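Long-range contacts in phosphodiesterase (Candida albicans, PDB 6CPU), which belongs to the phosphodiesterase family of the HD clan and carries a zinc ion and a magnesium ion in a largely helical fold: residues Glu3-Val8 with Lys26-His31; Pro163-Ile168 with Ala366-Leu371; Ser219-Asn224 with Leu308-Val313. One frame throughout, in Å; residues are numbered along the deposited sequence.

Contact 1: Glu3-Val8 with Lys26-His31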
ATOM      1  N   GLU A   3      20.554   4.948  14.779  1.00 26.44           N
ATOM      2  CA  GLU A   3      20.000   6.282  14.858  1.00 25.68           C
ATOM      3  C   GLU A   3      19.363   6.391  16.234  1.00 24.95           C
ATOM      4  O   GLU A   3      18.508   5.576  16.595  1.00 24.12           O
ATOM      5  CB  GLU A   3      18.957   6.524  13.763  1.00 25.55           C
ATOM      6  CG  GLU A   3      18.174   7.820  13.951  1.00 26.84           C
ATOM      7  CD  GLU A   3      17.388   8.241  12.720  1.00 28.27           C
ATOM      8  OE1 GLU A   3      17.966   8.282  11.623  1.00 29.50           O
ATOM      9  OE2 GLU A   3      16.185   8.553  12.849  1.00 29.01           O
ATOM     10  N   VAL A   4      19.775   7.389  17.010  1.00 24.11           N
ATOM     11  CA  VAL A   4      19.299   7.536  18.375  1.00 23.66           C
ATOM     12  C   VAL A   4      18.403   8.763  18.458  1.00 24.41           C
ATOM     13  O   VAL A   4      18.776   9.850  18.005  1.00 24.64           O
ATOM     14  CB  VAL A   4      20.458   7.636  19.392  1.00 24.92           C
ATOM     15  CG1 VAL A   4      19.909   7.807  20.802  1.00 25.59           C
ATOM     16  CG2 VAL A   4      21.366   6.409  19.314  1.00 25.69           C
ATOM     17  N   LEU A   5      17.212   8.561  19.011  1.00 22.66           N
ATOM     18  CA  LEU A   5      16.210   9.600  19.175  1.00 23.01           C
ATOM     19  C   LEU A   5      15.999   9.720  20.664  1.00 25.19           C
ATOM     20  O   LEU A   5      15.607   8.748  21.303  1.00 26.37           O
ATOM     21  CB  LEU A   5      14.912   9.200  18.486  1.00 22.19           C
ATOM     22  CG  LEU A   5      15.043   8.728  17.034  1.00 21.78           C
ATOM     23  CD1 LEU A   5      13.668   8.434  16.475  1.00 21.84           C
ATOM     24  CD2 LEU A   5      15.742   9.748  16.152  1.00 21.31           C
ATOM     25  N   SER A   6      16.290  10.891  21.231  1.00 25.11           N
ATOM     26  CA  SER A   6      16.262  11.051  22.679  1.00 26.93           C
ATOM     27  C   SER A   6      15.355  12.165  23.181  1.00 26.69           C
ATOM     28  O   SER A   6      15.288  13.255  22.603  1.00 25.84           O
ATOM     29  CB  SER A   6      17.678  11.297  23.205  1.00 28.52           C
ATOM     30  OG  SER A   6      17.647  11.421  24.613  1.00 29.60           O
ATOM     31  N   LEU A   7      14.680  11.878  24.286  1.00 27.73           N
ATOM     32  CA  LEU A   7      13.872  12.852  24.990  1.00 29.66           C
ATOM     33  C   LEU A   7      14.601  13.361  26.233  1.00 32.60           C
ATOM     34  O   LEU A   7      14.062  14.183  26.963  1.00 32.36           O
ATOM     35  CB  LEU A   7      12.534  12.238  25.393  1.00 30.64           C
ATOM     36  CG  LEU A   7      11.531  12.038  24.250  1.00 30.90           C
ATOM     37  CD1 LEU A   7      10.330  11.224  24.710  1.00 32.24           C
ATOM     38  CD2 LEU A   7      11.084  13.386  23.701  1.00 31.36           C
ATOM     39  N   VAL A   8      15.828  12.885  26.440  1.00 33.93           N
ATOM     40  CA  VAL A   8      16.594  13.151  27.659  1.00 35.74           C
ATOM     41  C   VAL A   8      18.072  13.392  27.338  1.00 37.26           C
ATOM     42  O   VAL A   8      18.486  13.298  26.183  1.00 33.14           O
ATOM     43  CB  VAL A   8      16.465  11.979  28.659  1.00 35.96           C
ATOM     44  CG1 VAL A   8      15.026  11.819  29.124  1.00 37.69           C
ATOM     45  CG2 VAL A   8      16.976  10.684  28.046  1.00 36.64           C
ATOM     46  N   LYS A  26       5.788  14.700  20.786  1.00 26.25           N
ATOM     47  CA  LYS A  26       5.091  15.012  19.548  1.00 27.08           C
ATOM     48  C   LYS A  26       6.074  15.234  18.395  1.00 25.77           C
ATOM     49  O   LYS A  26       5.883  14.705  17.303  1.00 24.19           O
ATOM     50  CB  LYS A  26       4.183  16.223  19.717  1.00 29.17           C
ATOM     51  CG  LYS A  26       3.391  16.548  18.464  1.00 32.70           C
ATOM     52  CD  LYS A  26       2.478  17.751  18.648  1.00 35.99           C
ATOM     53  CE  LYS A  26       3.119  19.041  18.165  1.00 39.45           C
ATOM     54  NZ  LYS A  26       2.139  20.158  18.255  1.00 43.02           N
ATOM     55  N   HIS A  27       7.128  16.012  18.625  1.00 24.38           N
ATOM     56  CA  HIS A  27       8.112  16.233  17.575  1.00 25.46           C
ATOM     57  C   HIS A  27       8.869  14.943  17.192  1.00 24.04           C
ATOM     58  O   HIS A  27       9.162  14.705  16.003  1.00 22.31           O
ATOM     59  CB  HIS A  27       9.074  17.354  17.952  1.00 28.62           C
ATOM     60  CG  HIS A  27       8.470  18.723  17.855  1.00 32.04           C
ATOM     61  ND1 HIS A  27       8.899  19.780  18.630  1.00 34.17           N
ATOM     62  CD2 HIS A  27       7.479  19.208  17.071  1.00 34.47           C
ATOM     63  CE1 HIS A  27       8.201  20.859  18.323  1.00 35.12           C
ATOM     64  NE2 HIS A  27       7.331  20.539  17.383  1.00 35.54           N
ATOM     65  N   LEU A  28       9.166  14.106  18.183  1.00 22.58           N
ATOM     66  CA  LEU A  28       9.763  12.782  17.929  1.00 22.76           C
ATOM     67  C   LEU A  28       8.846  11.918  17.035  1.00 21.46           C
ATOM     68  O   LEU A  28       9.301  11.317  16.053  1.00 20.62           O
ATOM     69  CB  LEU A  28      10.053  12.070  19.255  1.00 23.60           C
ATOM     70  CG  LEU A  28      10.984  10.859  19.184  1.00 24.41           C
ATOM     71  CD1 LEU A  28      11.684  10.617  20.522  1.00 25.29           C
ATOM     72  CD2 LEU A  28      10.223   9.613  18.774  1.00 25.24           C
ATOM     73  N   ILE A  29       7.557  11.899  17.353  1.00 20.01           N
ATOM     74  CA  ILE A  29       6.561  11.162  16.549  1.00 21.44           C
ATOM     75  C   ILE A  29       6.526  11.683  15.105  1.00 21.67           C
ATOM     76  O   ILE A  29       6.498  10.893  14.157  1.00 19.87           O
ATOM     77  CB  ILE A  29       5.159  11.221  17.186  1.00 21.98           C
ATOM     78  CG1 ILE A  29       5.127  10.375  18.464  1.00 22.74           C
ATOM     79  CG2 ILE A  29       4.098  10.689  16.240  1.00 22.16           C
ATOM     80  CD1 ILE A  29       3.896  10.612  19.326  1.00 23.58           C
ATOM     81  N   CYS A  30       6.574  13.002  14.936  1.00 20.48           N
ATOM     82  CA  CYS A  30       6.528  13.586  13.595  1.00 22.38           C
ATOM     83  C   CYS A  30       7.746  13.181  12.772  1.00 21.07           C
ATOM     84  O   CYS A  30       7.630  12.920  11.578  1.00 22.12           O
ATOM     85  CB  CYS A  30       6.408  15.096  13.661  1.00 24.23           C
ATOM     86  SG  CYS A  30       4.793  15.639  14.240  1.00 27.06           S
ATOM     87  N   HIS A  31       8.907  13.129  13.412  1.00 20.98           N
ATOM     88  CA  HIS A  31      10.132  12.634  12.776  1.00 20.72           C
ATOM     89  C   HIS A  31       9.931  11.201  12.271  1.00 20.32           C
ATOM     90  O   HIS A  31      10.345  10.869  11.153  1.00 20.62           O
ATOM     91  CB  HIS A  31      11.269  12.706  13.798  1.00 21.27           C
ATOM     92  CG  HIS A  31      12.562  12.116  13.341  1.00 21.84           C
ATOM     93  ND1 HIS A  31      13.428  12.779  12.499  1.00 22.82           N
ATOM     94  CD2 HIS A  31      13.166  10.949  13.656  1.00 22.77           C
ATOM     95  CE1 HIS A  31      14.502  12.037  12.302  1.00 23.37           C
ATOM     96  NE2 HIS A  31      14.366  10.919  12.988  1.00 23.14           N
TER
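Glu3 OE2 is gripped by two groups at once: His31 NE2 donates to it at 3.0 Å, and Lys35, just beyond the end of the helix, adds a salt bridge through NZ. The pair illustrates how a beta-alpha-beta crossover is fastened to its sheet. Helix 25-34 leads from strand 16-21 to strand 46-49 and passes over strand 2-6, which lies between those two in a parallel sheet of four strands. As expected of such a connection, strand 3-6 and helix 26-31 run nearly antiparallel, with their axes 9.8 Å apart at closest approach.

The two polar side chains meet tip to tip. The N-H of His31 points almost straight at the oxygen, with an N-H...O angle of 171°, and the acceptor lies close to the plane of the imidazole ring. Seen from the carboxylate, however, the donor stands 37° above the plane. An extended Glu3 chain carries the acid out to the ring, while the bond from CA to CB of His31 points toward the strand and CG is anti to the backbone N (chi1 175°). Two charged or polar partners on one oxygen would be expected to stabilise the carboxylate as an anion.

Beside this bond the contact turns apolar. Leu5 crosses the imidazole obliquely: its CD2 comes to 3.6 Å from His31 NE2, and its CD1 lies 3.8 Å from His31 CD2. Tyr20 and Phe22 also bring their rings against that of His31, so the imidazole has both aliphatic and aromatic neighbours. One turn earlier on the helix, Leu28 crosses Leu7 at about a right angle, and a single methyl serves Leu5 of the strand and Leu7 just after it: Leu28 CD1 lies 4.0 Å from Leu7 CG and 4.1 Å from Leu5 CB.

Contact 2: Pro163-Ile168 with Ala366-Leu371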
ATOM      1  N   PRO A 163      10.609  -6.741  13.147  1.00 21.63           N
ATOM      2  CA  PRO A 163       9.347  -7.469  13.107  1.00 22.14           C
ATOM      3  C   PRO A 163       9.259  -8.415  11.909  1.00 22.25           C
ATOM      4  O   PRO A 163       9.850  -8.157  10.853  1.00 23.78           O
ATOM      5  CB  PRO A 163       8.317  -6.352  12.966  1.00 23.31           C
ATOM      6  CG  PRO A 163       9.025  -5.332  12.160  1.00 23.90           C
ATOM      7  CD  PRO A 163      10.437  -5.350  12.687  1.00 22.83           C
ATOM      8  N   THR A 164       8.565  -9.519  12.099  1.00 21.42           N
ATOM      9  CA  THR A 164       8.287 -10.451  11.023  1.00 20.81           C
ATOM     10  C   THR A 164       6.804 -10.421  10.709  1.00 19.33           C
ATOM     11  O   THR A 164       5.992  -9.905  11.495  1.00 17.81           O
ATOM     12  CB  THR A 164       8.651 -11.878  11.405  1.00 21.77           C
ATOM     13  OG1 THR A 164       7.775 -12.317  12.445  1.00 21.13           O
ATOM     14  CG2 THR A 164      10.089 -11.968  11.846  1.00 22.96           C
ATOM     15  N   MET A 165       6.451 -10.982   9.562  1.00 18.31           N
ATOM     16  CA  MET A 165       5.054 -11.041   9.149  1.00 18.23           C
ATOM     17  C   MET A 165       4.192 -11.772  10.172  1.00 18.64           C
ATOM     18  O   MET A 165       3.096 -11.286  10.523  1.00 17.01           O
ATOM     19  CB  MET A 165       4.942 -11.725   7.785  1.00 19.00           C
ATOM     20  CG  MET A 165       5.443 -10.840   6.642  1.00 18.98           C
ATOM     21  SD  MET A 165       5.595 -11.799   5.117  1.00 20.64           S
ATOM     22  CE  MET A 165       3.875 -12.009   4.711  1.00 19.47           C
ATOM     23  N   THR A 166       4.669 -12.918  10.664  1.00 18.26           N
ATOM     24  CA  THR A 166       3.879 -13.687  11.646  1.00 19.15           C
ATOM     25  C   THR A 166       3.706 -12.927  12.962  1.00 19.28           C
ATOM     26  O   THR A 166       2.631 -12.999  13.587  1.00 19.59           O
ATOM     27  CB  THR A 166       4.440 -15.101  11.917  1.00 19.87           C
ATOM     28  OG1 THR A 166       5.802 -15.025  12.344  1.00 20.57           O
ATOM     29  CG2 THR A 166       4.320 -15.964  10.666  1.00 19.94           C
ATOM     30  N   TYR A 167       4.726 -12.170  13.360  1.00 19.51           N
ATOM     31  CA  TYR A 167       4.665 -11.384  14.598  1.00 21.00           C
ATOM     32  C   TYR A 167       3.564 -10.319  14.510  1.00 20.73           C
ATOM     33  O   TYR A 167       2.749 -10.144  15.448  1.00 20.48           O
ATOM     34  CB  TYR A 167       6.017 -10.741  14.874  1.00 22.82           C
ATOM     35  CG  TYR A 167       5.961  -9.640  15.888  1.00 25.85           C
ATOM     36  CD1 TYR A 167       5.904  -9.930  17.245  1.00 29.53           C
ATOM     37  CD2 TYR A 167       5.943  -8.313  15.495  1.00 27.87           C
ATOM     38  CE1 TYR A 167       5.844  -8.913  18.180  1.00 31.03           C
ATOM     39  CE2 TYR A 167       5.883  -7.293  16.420  1.00 31.28           C
ATOM     40  CZ  TYR A 167       5.821  -7.603  17.758  1.00 32.00           C
ATOM     41  OH  TYR A 167       5.757  -6.586  18.683  1.00 39.60           O
ATOM     42  N   ILE A 168       3.539  -9.601  13.390  1.00 18.86           N
ATOM     43  CA  ILE A 168       2.576  -8.535  13.206  1.00 20.12           C
ATOM     44  C   ILE A 168       1.170  -9.130  13.088  1.00 19.01           C
ATOM     45  O   ILE A 168       0.229  -8.619  13.687  1.00 18.57           O
ATOM     46  CB  ILE A 168       2.908  -7.664  11.974  1.00 22.42           C
ATOM     47  CG1 ILE A 168       4.262  -6.964  12.171  1.00 25.08           C
ATOM     48  CG2 ILE A 168       1.807  -6.637  11.756  1.00 24.69           C
ATOM     49  CD1 ILE A 168       4.857  -6.390  10.891  1.00 26.73           C
ATOM     50  N   ALA A 366       7.583 -20.610   3.822  1.00 18.54           N
ATOM     51  CA  ALA A 366       7.568 -19.442   4.675  1.00 17.88           C
ATOM     52  C   ALA A 366       6.494 -19.634   5.759  1.00 16.87           C
ATOM     53  O   ALA A 366       5.431 -20.189   5.476  1.00 16.87           O
ATOM     54  CB  ALA A 366       7.255 -18.197   3.863  1.00 18.25           C
ATOM     55  N   PRO A 367       6.778 -19.195   6.992  1.00 16.58           N
ATOM     56  CA  PRO A 367       5.801 -19.340   8.067  1.00 16.16           C
ATOM     57  C   PRO A 367       4.378 -18.943   7.693  1.00 16.15           C
ATOM     58  O   PRO A 367       3.440 -19.687   7.990  1.00 16.92           O
ATOM     59  CB  PRO A 367       6.406 -18.468   9.163  1.00 16.81           C
ATOM     60  CG  PRO A 367       7.880 -18.810   9.030  1.00 16.70           C
ATOM     61  CD  PRO A 367       8.098 -18.819   7.540  1.00 16.96           C
ATOM     62  N   THR A 368       4.196 -17.827   6.990  1.00 16.11           N
ATOM     63  CA  THR A 368       2.826 -17.408   6.621  1.00 17.03           C
ATOM     64  C   THR A 368       2.136 -18.398   5.657  1.00 16.11           C
ATOM     65  O   THR A 368       0.915 -18.606   5.722  1.00 15.15           O
ATOM     66  CB  THR A 368       2.805 -15.972   6.078  1.00 18.45           C
ATOM     67  OG1 THR A 368       3.655 -15.888   4.940  1.00 21.13           O
ATOM     68  CG2 THR A 368       3.331 -15.005   7.129  1.00 19.44           C
ATOM     69  N   ALA A 369       2.911 -19.015   4.758  1.00 16.03           N
ATOM     70  CA  ALA A 369       2.377 -20.066   3.890  1.00 16.50           C
ATOM     71  C   ALA A 369       1.939 -21.282   4.716  1.00 17.26           C
ATOM     72  O   ALA A 369       0.913 -21.887   4.410  1.00 17.95           O
ATOM     73  CB  ALA A 369       3.409 -20.481   2.832  1.00 16.89           C
ATOM     74  N   LEU A 370       2.689 -21.615   5.766  1.00 17.36           N
ATOM     75  CA  LEU A 370       2.310 -22.733   6.650  1.00 17.93           C
ATOM     76  C   LEU A 370       1.035 -22.425   7.439  1.00 17.69           C
ATOM     77  O   LEU A 370       0.198 -23.299   7.627  1.00 17.46           O
ATOM     78  CB  LEU A 370       3.451 -23.117   7.597  1.00 17.82           C
ATOM     79  CG  LEU A 370       4.799 -23.468   6.950  1.00 19.07           C
ATOM     80  CD1 LEU A 370       5.741 -24.018   8.001  1.00 19.01           C
ATOM     81  CD2 LEU A 370       4.640 -24.456   5.805  1.00 21.42           C
ATOM     82  N   LEU A 371       0.883 -21.183   7.881  1.00 17.59           N
ATOM     83  CA  LEU A 371      -0.348 -20.755   8.576  1.00 18.58           C
ATOM     84  C   LEU A 371      -1.580 -20.824   7.674  1.00 18.73           C
ATOM     85  O   LEU A 371      -2.672 -21.229   8.103  1.00 17.77           O
ATOM     86  CB  LEU A 371      -0.219 -19.313   9.066  1.00 21.05           C
ATOM     87  CG  LEU A 371       0.487 -18.896  10.347  1.00 23.99           C
ATOM     88  CD1 LEU A 371       0.589 -17.373  10.435  1.00 24.26           C
ATOM     89  CD2 LEU A 371      -0.249 -19.423  11.559  1.00 25.11           C
TER
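Met165 and Thr166 meet Pro367, Thr368 and Leu371 where the first turns of two helices face each other, an example of helix packing carried by small apolar branches. Along 163-168, Thr164 comes first as N-cap: its OG1 accepts from Tyr167 N at 3.2 Å, a capping bond at the start of the helix that carries the next two side chains. Met165 then crosses Thr368 at about a right angle, with Met165 CB 3.7 Å from Thr368 CG2. Its chain bends at chi3 (73°), and CE also lies 3.9 Å from that same Thr368 CG2.

Thr166 follows and makes the broadest set of touches through one methyl. With OG1 between the backbone N and the carbonyl carbon (chi1 56°), CG2 is anti to the carbonyl carbon. Thr166 CG2 approaches Pro367 CB at 3.6 Å, Thr368 CG2 at 3.8 Å and Leu371 CD1 at 4.0 Å, thus resting on both ends of the short helix 367-371.

Around this pairing, Met165 and Thr368 both touch Met361 of helix 358-363, and helix 377-394 supplies Leu378 and Tyr381 to Met165 and Val377 to Thr368.

Contact 3: Ser219-Asn224 with Leu308-Val313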
ATOM      1  N   SER A 219      -3.672   8.327 -17.531  1.00 30.81           N
ATOM      2  CA  SER A 219      -2.223   8.170 -17.549  1.00 32.19           C
ATOM      3  C   SER A 219      -1.651   8.697 -16.222  1.00 30.61           C
ATOM      4  O   SER A 219      -0.915   9.676 -16.186  1.00 30.15           O
ATOM      5  CB  SER A 219      -1.618   8.910 -18.744  1.00 33.62           C
ATOM      6  OG  SER A 219      -0.279   8.496 -18.978  1.00 40.22           O
ATOM      7  N   PHE A 220      -1.990   8.012 -15.135  1.00 29.40           N
ATOM      8  CA  PHE A 220      -1.642   8.459 -13.793  1.00 27.29           C
ATOM      9  C   PHE A 220      -0.132   8.396 -13.619  1.00 26.27           C
ATOM     10  O   PHE A 220       0.443   7.299 -13.672  1.00 25.93           O
ATOM     11  CB  PHE A 220      -2.344   7.559 -12.776  1.00 27.84           C
ATOM     12  CG  PHE A 220      -2.153   7.974 -11.336  1.00 26.31           C
ATOM     13  CD1 PHE A 220      -2.492   9.243 -10.913  1.00 26.91           C
ATOM     14  CD2 PHE A 220      -1.667   7.067 -10.394  1.00 26.19           C
ATOM     15  CE1 PHE A 220      -2.325   9.620  -9.582  1.00 27.54           C
ATOM     16  CE2 PHE A 220      -1.501   7.434  -9.067  1.00 25.86           C
ATOM     17  CZ  PHE A 220      -1.835   8.710  -8.656  1.00 26.13           C
ATOM     18  N   PRO A 221       0.526   9.562 -13.426  1.00 24.97           N
ATOM     19  CA  PRO A 221       1.977   9.614 -13.470  1.00 25.85           C
ATOM     20  C   PRO A 221       2.602   9.193 -12.137  1.00 26.29           C
ATOM     21  O   PRO A 221       3.411   9.928 -11.565  1.00 25.27           O
ATOM     22  CB  PRO A 221       2.255  11.089 -13.759  1.00 26.14           C
ATOM     23  CG  PRO A 221       1.160  11.788 -13.029  1.00 25.77           C
ATOM     24  CD  PRO A 221      -0.050  10.902 -13.180  1.00 25.37           C
ATOM     25  N   ALA A 222       2.248   7.992 -11.676  1.00 27.33           N
ATOM     26  CA  ALA A 222       2.628   7.525 -10.339  1.00 26.62           C
ATOM     27  C   ALA A 222       4.111   7.678 -10.063  1.00 25.42           C
ATOM     28  O   ALA A 222       4.499   8.022  -8.948  1.00 23.86           O
ATOM     29  CB  ALA A 222       2.216   6.075 -10.152  1.00 26.99           C
ATOM     30  N   HIS A 223       4.952   7.436 -11.069  1.00 24.97           N
ATOM     31  CA  HIS A 223       6.395   7.440 -10.849  1.00 25.65           C
ATOM     32  C   HIS A 223       7.017   8.815 -10.712  1.00 26.37           C
ATOM     33  O   HIS A 223       8.161   8.933 -10.293  1.00 26.49           O
ATOM     34  CB  HIS A 223       7.097   6.634 -11.937  1.00 26.46           C
ATOM     35  CG  HIS A 223       6.573   5.250 -12.050  1.00 26.66           C
ATOM     36  ND1 HIS A 223       6.904   4.255 -11.155  1.00 28.37           N
ATOM     37  CD2 HIS A 223       5.684   4.709 -12.909  1.00 27.96           C
ATOM     38  CE1 HIS A 223       6.251   3.153 -11.472  1.00 28.06           C
ATOM     39  NE2 HIS A 223       5.506   3.401 -12.533  1.00 29.00           N
ATOM     40  N   ASN A 224       6.264   9.846 -11.064  1.00 27.31           N
ATOM     41  CA  ASN A 224       6.684  11.218 -10.850  1.00 28.76           C
ATOM     42  C   ASN A 224       6.106  11.805  -9.574  1.00 28.24           C
ATOM     43  O   ASN A 224       6.296  12.987  -9.311  1.00 30.08           O
ATOM     44  CB  ASN A 224       6.241  12.068 -12.039  1.00 31.73           C
ATOM     45  CG  ASN A 224       6.749  11.511 -13.342  1.00 34.93           C
ATOM     46  OD1 ASN A 224       5.998  10.923 -14.125  1.00 37.73           O
ATOM     47  ND2 ASN A 224       8.050  11.629 -13.549  1.00 38.00           N
ATOM     48  N   LEU A 308      -4.861   9.933 -23.473  1.00 39.55           N
ATOM     49  CA  LEU A 308      -3.918  11.046 -23.405  1.00 39.62           C
ATOM     50  C   LEU A 308      -2.800  10.761 -22.418  1.00 41.38           C
ATOM     51  O   LEU A 308      -3.020  10.106 -21.401  1.00 42.41           O
ATOM     52  CB  LEU A 308      -4.629  12.339 -22.989  1.00 40.01           C
ATOM     53  CG  LEU A 308      -5.690  12.885 -23.947  1.00 39.80           C
ATOM     54  CD1 LEU A 308      -6.378  14.102 -23.353  1.00 39.30           C
ATOM     55  CD2 LEU A 308      -5.064  13.226 -25.288  1.00 40.50           C
ATOM     56  N   ASP A 309      -1.606  11.261 -22.711  1.00 40.35           N
ATOM     57  CA  ASP A 309      -0.500  11.188 -21.762  1.00 40.53           C
ATOM     58  C   ASP A 309      -0.694  12.269 -20.695  1.00 38.11           C
ATOM     59  O   ASP A 309      -1.562  13.129 -20.841  1.00 38.79           O
ATOM     60  CB  ASP A 309       0.842  11.374 -22.475  1.00 42.22           C
ATOM     61  CG  ASP A 309       1.999  10.696 -21.746  1.00 46.40           C
ATOM     62  OD1 ASP A 309       1.811  10.198 -20.609  1.00 49.32           O
ATOM     63  OD2 ASP A 309       3.106  10.667 -22.308  1.00 47.71           O
ATOM     64  N   TYR A 310       0.103  12.218 -19.629  1.00 35.46           N
ATOM     65  CA  TYR A 310       0.016  13.207 -18.546  1.00 33.05           C
ATOM     66  C   TYR A 310       0.586  14.567 -18.933  1.00 33.13           C
ATOM     67  O   TYR A 310       1.724  14.677 -19.395  1.00 32.84           O
ATOM     68  CB  TYR A 310       0.739  12.701 -17.297  1.00 32.51           C
ATOM     69  CG  TYR A 310       0.802  13.713 -16.181  1.00 30.83           C
ATOM     70  CD1 TYR A 310      -0.360  14.169 -15.564  1.00 30.75           C
ATOM     71  CD2 TYR A 310       2.022  14.213 -15.741  1.00 31.39           C
ATOM     72  CE1 TYR A 310      -0.307  15.096 -14.534  1.00 30.10           C
ATOM     73  CE2 TYR A 310       2.088  15.140 -14.714  1.00 31.55           C
ATOM     74  CZ  TYR A 310       0.918  15.571 -14.114  1.00 29.28           C
ATOM     75  OH  TYR A 310       0.995  16.488 -13.096  1.00 29.93           O
ATOM     76  N   THR A 311      -0.226  15.599 -18.733  1.00 32.81           N
ATOM     77  CA  THR A 311       0.220  16.980 -18.802  1.00 32.25           C
ATOM     78  C   THR A 311       0.045  17.618 -17.416  1.00 30.38           C
ATOM     79  O   THR A 311      -1.013  17.490 -16.803  1.00 31.47           O
ATOM     80  CB  THR A 311      -0.603  17.786 -19.830  1.00 32.94           C
ATOM     81  OG1 THR A 311      -0.628  17.091 -21.087  1.00 32.19           O
ATOM     82  CG2 THR A 311      -0.003  19.161 -20.009  1.00 32.92           C
ATOM     83  N   GLU A 312       1.086  18.300 -16.951  1.00 30.61           N
ATOM     84  CA  GLU A 312       1.095  18.950 -15.644  1.00 31.97           C
ATOM     85  C   GLU A 312       0.265  20.237 -15.664  1.00 31.63           C
ATOM     86  O   GLU A 312       0.746  21.302 -16.069  1.00 29.59           O
ATOM     87  CB  GLU A 312       2.535  19.234 -15.213  1.00 34.64           C
ATOM     88  CG  GLU A 312       2.674  19.876 -13.840  1.00 38.37           C
ATOM     89  CD  GLU A 312       4.111  19.896 -13.352  1.00 42.36           C
ATOM     90  OE1 GLU A 312       4.562  18.873 -12.797  1.00 43.43           O
ATOM     91  OE2 GLU A 312       4.794  20.933 -13.514  1.00 43.20           O
ATOM     92  N   VAL A 313      -0.975  20.115 -15.197  1.00 30.93           N
ATOM     93  CA  VAL A 313      -1.957  21.192 -15.222  1.00 30.82           C
ATOM     94  C   VAL A 313      -2.277  21.629 -13.806  1.00 31.18           C
ATOM     95  O   VAL A 313      -2.252  20.813 -12.884  1.00 29.97           O
ATOM     96  CB  VAL A 313      -3.250  20.693 -15.888  1.00 30.25           C
ATOM     97  CG1 VAL A 313      -4.375  21.721 -15.795  1.00 29.94           C
ATOM     98  CG2 VAL A 313      -2.962  20.301 -17.320  1.00 29.70           C
TER
HETATM   99  O   HOH W   1      -4.788  10.402 -19.291  1.00 34.21           O
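Pro221 leans over one face of the Tyr310 ring with its CG corner, and this CH-pi contact is the tightly packed half of a contact between two loops. Pro221 is the centre of an inverse gamma turn, and its CG sits 3.6 Å from the centroid of the Tyr310 ring, only 6° off the ring normal. Proline and tyrosine cross at about a right angle, and Pro221 CB also reaches Tyr310 CD2 at 3.7 Å. The bond from CA to CB of Tyr310 points toward 219-224, and CG is anti to the backbone N (chi1 175°). On the opposite face the ring meets Glu312 N, offset toward the rim, while His217 makes an edge-to-face contact. Ala214 of helix 205-216 touches both Pro221 and Tyr310, so the pair is backed by the helix that precedes the first loop.

The other half is polar and looser, and leads out to the exposed Leu308, whose side chain turns away from 219-224. Asp309 also sets off away from Ser219, but its carboxylate comes back to it. There OD1 of Asp309 takes two donors from opposite faces of its plane: Ser219 OG at 3.2 Å, on the anti side, and the backbone Tyr310 N at 2.8 Å. The second oxygen, Asp309 OD2, forms a salt bridge with Arg471 at the start of helix 470-495, which ties the loop pair to that helix.

Beside the closest approach of the two backbones a water bridges them: it accepts from Ser219 N at 2.9 Å and donates to Leu308 O at 2.8 Å.

How the contacts relate
Starting at the N terminus, contact 1 closes a short loop of 17 residues, which includes strand 16-21, and fastens helix 25-34 to the parallel sheet. That loop is complete before the others open. Contact 2 then begins at helix 165-173 and closes only at helix 367-371, after 197 residues; contact 3, joining 219-224 to 308-313 across 83 residues, is nested wholly inside it. No loops cross. Contact 2 ties the helix at 165-173 to the phosphodiesterase family region, and contact 3 does the same for the loop after helix 205-216. Contacts 2 and 3 lie on opposite sides of the chain's centre, their centres 37 Å apart.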